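Local coordinates for ARO (armadillo repeats only protein) (Plasmodium falciparum Santa Lucia, PDB 5EWP) that probably serves as an armadillo-repeat protein-binding scaffold in the translocation and attachment of rhoptries to the apical pole of the parasite, at residues N26-F31 against D80-A85; V176-L181 against L191-E196. All blocks are in the same frame, centred on the assembly; numbering follows the deposited sequence.

Contact 1 (N26-F31 against D80-A85); sequences NDVQEF and DAIREA
Val28 lays its CG1 methyl against the last turn of helix 77-84 and the residue that follows it, with CG1 3.8 Å from Ile82 CG1 and 4.0 Å from Ala85 CB. This is helix-to-helix packing in the N-terminal part of an armadillo (alpha-solenoid) fold: the start of helix 28-34 meets the end of helix 77-84. The CA atoms of Val28 and Ile82 are 6.3 Å apart, and their side chains cross at about a right angle. Because Val28 CG1 is anti to the backbone N (chi1 169°), it reaches the Ile82 and Ala85 carbons and also the carbonyl oxygen of Ala81, with Val28 CG1 3.8 Å from Ala81 O. Val28 CG2, beside the backbone N, faces the Ala81 methyl, 4.4 Å from Ala81 CB. Leu69 of helix 58-70 and Tyr78 also touch Val28, so the valine joins three helices.

The polar half of the contact belongs to Gln29. Its CG is anti to the backbone N, and the bend at chi2 (64°) swings the amide toward Ala85, the first residue beyond the helical part of its segment. There Gln29 OE1 lies beside the alanine, 3.2 Å from Ala85 CA and 3.3 Å from Ala85 CB. The amide nitrogen also makes a weak hydrogen bond to Asn33 OD1, one turn further along its own helix, which should help set the amide's rotation.

Helix 28-34 starts just here. Asn26 has positive phi and closes the preceding helix with a Schellman motif; Asp27 then acts as N-cap, its OD1 accepting from Glu30 N. Across the contact, Gln29 NE2 donates to Ala85 O at 3.1 Å with an N-H...O angle of 148°, the donor lying in the carbonyl plane on a lone pair.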
loop_
_atom_site.group_PDB
_atom_site.type_symbol
_atom_site.label_atom_id
_atom_site.label_comp_id
_atom_site.label_asym_id
_atom_site.label_seq_id
_atom_site.Cartn_x
_atom_site.Cartn_y
_atom_site.Cartn_z
ATOM N N ASN A 26 -14.407 -17.437 10.356
ATOM C CA ASN A 26 -13.994 -16.043 10.128
ATOM C C ASN A 26 -13.589 -15.335 11.411
ATOM O O ASN A 26 -13.976 -14.187 11.658
ATOM C CB ASN A 26 -15.109 -15.243 9.450
ATOM C CG ASN A 26 -15.406 -15.724 8.051
ATOM O OD1 ASN A 26 -14.499 -15.925 7.247
ATOM N ND2 ASN A 26 -16.685 -15.919 7.750
ATOM N N ASP A 27 -12.799 -16.023 12.225
ATOM C CA ASP A 27 -12.379 -15.500 13.514
ATOM C C ASP A 27 -11.260 -14.475 13.334
ATOM O O ASP A 27 -10.069 -14.827 13.275
ATOM C CB ASP A 27 -11.922 -16.644 14.420
ATOM C CG ASP A 27 -11.798 -16.231 15.873
ATOM O OD1 ASP A 27 -11.631 -15.029 16.159
ATOM O OD2 ASP A 27 -11.827 -17.127 16.741
ATOM N N VAL A 28 -11.655 -13.210 13.237
ATOM C CA VAL A 28 -10.719 -12.118 13.004
ATOM C C VAL A 28 -9.655 -12.024 14.095
ATOM O O VAL A 28 -8.466 -11.959 13.788
ATOM C CB VAL A 28 -11.465 -10.764 12.880
ATOM C CG1 VAL A 28 -10.481 -9.608 12.908
ATOM C CG2 VAL A 28 -12.271 -10.740 11.602
ATOM N N GLN A 29 -10.064 -12.021 15.362
ATOM C CA GLN A 29 -9.103 -11.868 16.452
ATOM C C GLN A 29 -8.088 -13.002 16.480
ATOM O O GLN A 29 -6.900 -12.786 16.758
ATOM C CB GLN A 29 -9.804 -11.790 17.809
ATOM C CG GLN A 29 -8.847 -11.501 18.965
ATOM C CD GLN A 29 -8.193 -10.135 18.854
ATOM O OE1 GLN A 29 -8.829 -9.106 19.105
ATOM N NE2 GLN A 29 -6.928 -10.112 18.472
ATOM N N GLU A 30 -8.550 -14.212 16.200
ATOM C CA GLU A 30 -7.625 -15.351 16.222
ATOM C C GLU A 30 -6.617 -15.265 15.067
ATOM O O GLU A 30 -5.427 -15.536 15.249
ATOM C CB GLU A 30 -8.401 -16.666 16.164
ATOM C CG GLU A 30 -7.570 -17.904 16.369
ATOM C CD GLU A 30 -6.939 -18.008 17.745
ATOM O OE1 GLU A 30 -7.334 -17.266 18.669
ATOM O OE2 GLU A 30 -6.056 -18.870 17.907
ATOM N N PHE A 31 -7.088 -14.864 13.890
ATOM C CA PHE A 31 -6.175 -14.618 12.769
ATOM C C PHE A 31 -5.119 -13.570 13.142
ATOM O O PHE A 31 -3.951 -13.743 12.852
ATOM C CB PHE A 31 -6.941 -14.164 11.520
ATOM C CG PHE A 31 -7.549 -15.296 10.714
ATOM C CD1 PHE A 31 -6.825 -16.450 10.450
ATOM C CD2 PHE A 31 -8.842 -15.195 10.217
ATOM C CE1 PHE A 31 -7.381 -17.480 9.701
ATOM C CE2 PHE A 31 -9.410 -16.223 9.475
ATOM C CZ PHE A 31 -8.672 -17.368 9.212
ATOM N N ASP A 80 -13.257 -2.635 10.169
ATOM C CA ASP A 80 -13.301 -2.155 11.540
ATOM C C ASP A 80 -12.937 -3.252 12.531
ATOM O O ASP A 80 -12.222 -2.993 13.494
ATOM C CB ASP A 80 -14.691 -1.600 11.895
ATOM C CG ASP A 80 -15.011 -0.304 11.169
ATOM O OD1 ASP A 80 -14.136 0.590 11.093
ATOM O OD2 ASP A 80 -16.152 -0.175 10.681
ATOM N N ALA A 81 -13.444 -4.464 12.310
ATOM C CA ALA A 81 -13.156 -5.583 13.210
ATOM C C ALA A 81 -11.650 -5.839 13.288
ATOM O O ALA A 81 -11.100 -6.147 14.354
ATOM C CB ALA A 81 -13.892 -6.839 12.758
ATOM N N ILE A 82 -10.983 -5.718 12.145
ATOM C CA ILE A 82 -9.550 -5.955 12.097
ATOM C C ILE A 82 -8.799 -4.879 12.878
ATOM O O ILE A 82 -7.907 -5.177 13.650
ATOM C CB ILE A 82 -9.071 -6.027 10.646
ATOM C CG1 ILE A 82 -9.634 -7.307 10.012
ATOM C CG2 ILE A 82 -7.519 -6.021 10.571
ATOM C CD1 ILE A 82 -9.486 -7.407 8.496
ATOM N N ARG A 83 -9.199 -3.622 12.740
ATOM C CA ARG A 83 -8.558 -2.577 13.534
ATOM C C ARG A 83 -8.743 -2.843 15.029
ATOM O O ARG A 83 -7.801 -2.753 15.805
ATOM C CB ARG A 83 -9.131 -1.194 13.189
ATOM C CG ARG A 83 -8.503 -0.064 14.018
ATOM C CD ARG A 83 -9.186 1.272 13.740
ATOM N NE ARG A 83 -10.558 1.289 14.243
ATOM C CZ ARG A 83 -11.653 1.228 13.490
ATOM N NH1 ARG A 83 -11.568 1.133 12.169
ATOM N NH2 ARG A 83 -12.854 1.248 14.075
ATOM N N GLU A 84 -9.967 -3.184 15.413
ATOM C CA GLU A 84 -10.313 -3.350 16.825
ATOM C C GLU A 84 -9.637 -4.568 17.440
ATOM O O GLU A 84 -9.504 -4.670 18.653
ATOM C CB GLU A 84 -11.826 -3.436 16.968
ATOM C CG GLU A 84 -12.498 -2.075 16.768
ATOM C CD GLU A 84 -13.990 -2.187 16.521
ATOM O OE1 GLU A 84 -14.494 -3.328 16.420
ATOM O OE2 GLU A 84 -14.662 -1.134 16.442
ATOM N N ALA A 85 -9.170 -5.463 16.580
ATOM C CA ALA A 85 -8.479 -6.672 17.008
ATOM C C ALA A 85 -6.970 -6.430 17.097
ATOM O O ALA A 85 -6.187 -7.368 17.266
ATOM C CB ALA A 85 -8.792 -7.821 16.032
#

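Contact 2 (V176-L181 against L191-E196)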
loop_
_atom_site.group_PDB
_atom_site.type_symbol
_atom_site.label_atom_id
_atom_site.label_comp_id
_atom_site.label_asym_id
_atom_site.label_seq_id
_atom_site.Cartn_x
_atom_site.Cartn_y
_atom_site.Cartn_z
ATOM N N VAL A 176 7.636 10.592 -6.888
ATOM C CA VAL A 176 8.075 11.194 -8.130
ATOM C C VAL A 176 8.801 10.141 -8.958
ATOM O O VAL A 176 8.647 10.085 -10.175
ATOM C CB VAL A 176 8.958 12.436 -7.873
ATOM C CG1 VAL A 176 9.654 12.883 -9.150
ATOM C CG2 VAL A 176 8.107 13.570 -7.316
ATOM N N ASN A 177 9.566 9.277 -8.297
ATOM C CA ASN A 177 10.223 8.181 -9.000
ATOM C C ASN A 177 9.254 7.203 -9.652
ATOM O O ASN A 177 9.583 6.567 -10.656
ATOM C CB ASN A 177 11.141 7.409 -8.056
ATOM C CG ASN A 177 12.384 8.186 -7.697
ATOM O OD1 ASN A 177 12.616 9.280 -8.216
ATOM N ND2 ASN A 177 13.196 7.627 -6.807
ATOM N N LEU A 178 8.049 7.089 -9.107
ATOM C CA LEU A 178 7.056 6.216 -9.721
ATOM C C LEU A 178 6.581 6.765 -11.060
ATOM O O LEU A 178 5.950 6.050 -11.830
ATOM C CB LEU A 178 5.856 5.997 -8.786
ATOM C CG LEU A 178 6.166 5.198 -7.510
ATOM C CD1 LEU A 178 4.935 4.995 -6.628
ATOM C CD2 LEU A 178 6.788 3.880 -7.851
ATOM N N LEU A 179 6.891 8.030 -11.349
ATOM C CA LEU A 179 6.532 8.609 -12.642
ATOM C C LEU A 179 7.430 8.112 -13.784
ATOM O O LEU A 179 7.063 8.200 -14.960
ATOM C CB LEU A 179 6.610 10.135 -12.586
ATOM C CG LEU A 179 5.699 10.854 -11.593
ATOM C CD1 LEU A 179 6.101 12.333 -11.498
ATOM C CD2 LEU A 179 4.244 10.716 -12.008
ATOM N N GLU A 180 8.602 7.595 -13.443
ATOM C CA GLU A 180 9.564 7.170 -14.462
ATOM C C GLU A 180 9.057 6.016 -15.327
ATOM O O GLU A 180 8.352 5.130 -14.852
ATOM C CB GLU A 180 10.896 6.785 -13.814
ATOM C CG GLU A 180 11.655 7.982 -13.262
ATOM C CD GLU A 180 12.995 7.615 -12.645
ATOM O OE1 GLU A 180 13.351 6.416 -12.634
ATOM O OE2 GLU A 180 13.683 8.531 -12.150
ATOM N N LEU A 181 9.400 6.050 -16.610
ATOM C CA LEU A 181 9.106 4.936 -17.507
ATOM C C LEU A 181 10.013 3.751 -17.193
ATOM O O LEU A 181 11.122 3.943 -16.693
ATOM C CB LEU A 181 9.296 5.359 -18.972
ATOM C CG LEU A 181 8.282 6.338 -19.566
ATOM C CD1 LEU A 181 8.666 6.707 -20.997
ATOM C CD2 LEU A 181 6.878 5.775 -19.517
ATOM N N LEU A 191 0.605 2.096 -18.305
ATOM C CA LEU A 191 1.414 2.791 -17.319
ATOM C C LEU A 191 0.500 3.212 -16.170
ATOM O O LEU A 191 0.372 4.390 -15.859
ATOM C CB LEU A 191 2.123 3.988 -17.950
ATOM C CG LEU A 191 3.162 3.591 -19.006
ATOM C CD1 LEU A 191 3.488 4.746 -19.927
ATOM C CD2 LEU A 191 4.409 3.126 -18.298
ATOM N N TYR A 192 -0.144 2.212 -15.576
ATOM C CA TYR A 192 -1.071 2.384 -14.462
ATOM C C TYR A 192 -0.442 3.117 -13.289
ATOM O O TYR A 192 -0.965 4.129 -12.821
ATOM C CB TYR A 192 -1.574 1.022 -13.993
ATOM C CG TYR A 192 -2.434 0.300 -15.003
ATOM C CD1 TYR A 192 -3.400 0.979 -15.738
ATOM C CD2 TYR A 192 -2.274 -1.062 -15.227
ATOM C CE1 TYR A 192 -4.190 0.316 -16.662
ATOM C CE2 TYR A 192 -3.056 -1.731 -16.144
ATOM C CZ TYR A 192 -4.012 -1.040 -16.862
ATOM O OH TYR A 192 -4.791 -1.710 -17.781
ATOM N N THR A 193 0.679 2.585 -12.815
ATOM C CA THR A 193 1.344 3.106 -11.632
ATOM C C THR A 193 1.756 4.559 -11.856
ATOM O O THR A 193 1.618 5.385 -10.958
ATOM C CB THR A 193 2.573 2.249 -11.265
ATOM O OG1 THR A 193 2.154 0.901 -11.032
ATOM C CG2 THR A 193 3.267 2.785 -10.020
ATOM N N GLN A 194 2.233 4.876 -13.057
ATOM C CA GLN A 194 2.614 6.250 -13.373
ATOM C C GLN A 194 1.426 7.208 -13.286
ATOM O O GLN A 194 1.526 8.296 -12.710
ATOM C CB GLN A 194 3.247 6.329 -14.767
ATOM C CG GLN A 194 4.659 5.774 -14.841
ATOM C CD GLN A 194 4.699 4.256 -14.928
ATOM O OE1 GLN A 194 3.662 3.601 -15.020
ATOM N NE2 GLN A 194 5.905 3.691 -14.901
ATOM N N LEU A 195 0.304 6.794 -13.859
ATOM C CA LEU A 195 -0.900 7.606 -13.844
ATOM C C LEU A 195 -1.410 7.785 -12.420
ATOM O O LEU A 195 -1.813 8.886 -12.033
ATOM C CB LEU A 195 -1.977 6.989 -14.731
ATOM C CG LEU A 195 -3.285 7.780 -14.812
ATOM C CD1 LEU A 195 -3.035 9.248 -15.083
ATOM C CD2 LEU A 195 -4.143 7.194 -15.917
ATOM N N GLU A 196 -1.379 6.709 -11.635
ATOM C CA GLU A 196 -1.831 6.801 -10.244
ATOM C C GLU A 196 -0.940 7.755 -9.449
ATOM O O GLU A 196 -1.423 8.540 -8.632
ATOM C CB GLU A 196 -1.869 5.412 -9.594
ATOM C CG GLU A 196 -2.918 4.496 -10.213
ATOM C CD GLU A 196 -2.866 3.072 -9.685
ATOM O OE1 GLU A 196 -2.036 2.784 -8.790
ATOM O OE2 GLU A 196 -3.650 2.234 -10.180
#
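One strong hydrogen bond dominates the polar chemistry: Gln194 NE2 donates to Glu180 O at 2.8 Å. Its N-H...O angle of 171° is nearly straight, and the acceptor lies in the glutamine amide plane, although the donor sits above the carbonyl plane. CG of Gln194 is anti to the carbonyl carbon, and a bend at chi2 (80°) carries the amide across to the chain leaving helix 171-177.

Van der Waals contact accompanies it. The CG methylene of Gln194 rests on two successive carbonyls, with Gln194 CG 3.3 Å from Leu178 O and 3.4 Å from Leu179 O, within a type I turn from Asn177 to Glu180.

The apolar pairing is between leucines: Leu181 CD2 meets Leu191 CD1 at 3.6 Å, the two side chains crossing at about a right angle. A looser, methyl-to-methyl approach brings Leu178 CD2 to 4.3 Å from Thr193 CG2. The hydroxyl of Thr193 instead bonds Asp142 of helix 142-156, a helix that Leu178 also touches.

In this armadillo fold, the contact therefore ties the chain after helix 171-177 to the start of helix 192-205 across the intervening loop: a buried glutamine satisfies a backbone carbonyl just past one helix, and leucines pack alongside.

How the contacts relate
The two contacts lie on opposite sides of the chain's centre, with their own centres 34 Å apart and no atoms touching. They hold different helices of one elongated solenoid: 28-34 and 77-84 in contact 1, 171-177 and 192-205 in contact 2. Both are partly buried, neither purely core nor purely surface. Each relies on a glutamine amide nitrogen donating to a backbone carbonyl, but the partners differ in sequence distance: contact 1 joins segments 49 residues apart, contact 2 segments only 10 apart, flanking one loop. In contact 1 a partly exposed glutamine borders a valine-centred apolar patch; in contact 2 a buried one sits at the middle, and the surface buried is larger, 290 against 208 Å².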